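Peptide amidase (Stenotrophomonas maltophilia, PDB 1M22) probably hydrolyses amide bonds as a serine-dependent hydrolase of the amidase signature family. Local coordinates at residues Ala467-Glu470 / Pro471-Glu475. Numbering follows the deposited sequence.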
# COMPACT_ATOMS: atom_id res chain seq x y z
N ALA A 467 16.92 6.17 0.72
CA ALA A 467 16.90 4.74 0.96
C ALA A 467 17.18 4.36 2.41
O ALA A 467 18.08 4.92 3.05
CB ALA A 467 17.90 4.04 0.04
N TRP A 468 16.40 3.41 2.92
CA TRP A 468 16.55 2.87 4.27
C TRP A 468 16.26 3.83 5.42
O TRP A 468 16.63 3.55 6.56
CB TRP A 468 17.95 2.27 4.42
CG TRP A 468 18.38 1.46 3.22
CD1 TRP A 468 19.41 1.74 2.36
CD2 TRP A 468 17.75 0.27 2.72
NE1 TRP A 468 19.45 0.81 1.36
CE2 TRP A 468 18.45 -0.11 1.55
CE3 TRP A 468 16.67 -0.51 3.14
CZ2 TRP A 468 18.10 -1.24 0.80
CZ3 TRP A 468 16.32 -1.63 2.39
CH2 TRP A 468 17.03 -1.98 1.24
N SER A 469 15.57 4.94 5.14
CA SER A 469 15.26 5.91 6.18
C SER A 469 13.93 5.68 6.89
O SER A 469 13.41 6.59 7.54
CB SER A 469 15.29 7.33 5.60
OG SER A 469 14.28 7.53 4.64
N GLU A 470 13.38 4.47 6.79
CA GLU A 470 12.10 4.18 7.45
C GLU A 470 12.07 4.52 8.93
O GLU A 470 11.09 5.07 9.42
CB GLU A 470 11.72 2.70 7.28
CG GLU A 470 11.36 2.28 5.87
CD GLU A 470 12.57 1.96 5.02
OE1 GLU A 470 13.70 1.94 5.54
OE2 GLU A 470 12.37 1.71 3.82
N PRO A 471 13.14 4.20 9.68
CA PRO A 471 13.12 4.54 11.11
C PRO A 471 12.86 6.02 11.35
O PRO A 471 12.03 6.40 12.18
CB PRO A 471 14.50 4.10 11.60
CG PRO A 471 14.82 2.95 10.69
CD PRO A 471 14.37 3.45 9.34
N LYS A 472 13.57 6.87 10.62
CA LYS A 472 13.43 8.32 10.75
C LYS A 472 12.07 8.80 10.26
O LYS A 472 11.45 9.67 10.87
CB LYS A 472 14.54 9.03 9.98
CG LYS A 472 14.51 10.55 10.11
CD LYS A 472 15.48 11.22 9.16
CE LYS A 472 16.93 10.86 9.45
NZ LYS A 472 17.86 11.54 8.52
N LEU A 473 11.61 8.26 9.13
CA LEU A 473 10.31 8.67 8.60
C LEU A 473 9.20 8.33 9.58
O LEU A 473 8.26 9.11 9.74
CB LEU A 473 10.04 8.01 7.25
CG LEU A 473 10.88 8.49 6.07
CD1 LEU A 473 10.38 7.82 4.80
CD2 LEU A 473 10.78 10.01 5.94
N ILE A 474 9.30 7.18 10.22
CA ILE A 474 8.28 6.77 11.18
C ILE A 474 8.29 7.70 12.40
O ILE A 474 7.22 8.10 12.87
CB ILE A 474 8.49 5.30 11.61
CG1 ILE A 474 8.09 4.39 10.45
CG2 ILE A 474 7.66 4.99 12.85
CD1 ILE A 474 8.42 2.92 10.66
N GLU A 475 9.47 8.04 12.89
CA GLU A 475 9.58 8.95 14.04
C GLU A 475 8.89 10.27 13.73
O GLU A 475 8.13 10.80 14.54
CB GLU A 475 11.04 9.28 14.37
CG GLU A 475 11.95 8.12 14.67
CD GLU A 475 13.34 8.61 15.08
OE1 GLU A 475 13.87 9.52 14.40
OE2 GLU A 475 13.90 8.07 16.06
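Ser469 O accepts the backbone N-H of Leu473 in a nearly straight bond, 2.9 Å from O to N. The CB of Lys472 and the CG of Leu473 rest against the same oxygen, the latter 3.5 Å from Ser469 O. One residue on, Ile474 N donates to Glu470 O over 2.9 Å, while Ile474 CG1 packs against that oxygen at 3.2 Å. These are the opening i to i+4 bonds of helix 470-484, which follows strand 457-464 of the central mixed sheet. Ser469 sits at the N-cap, yet its hydroxyl does not cap: with chi1 at 65°, OG hydrogen-bonds Thr466 O and packs against Leu473 CG at 3.8 Å. Pro471 fills the first turn, where its missing N-H costs no helical bond; its CD lies 3.6 Å from Trp468 O. The Glu470 chain bends at chi2 (83°), folding the carboxylate back beside the loop, where OE2 hydrogen-bonds Thr205 OG1, which also hydrogen-bonds Trp468 N. The Lys472 chain runs away from the loop to a salt bridge between NZ and Asp411 OD2, just ahead of strand 412-416.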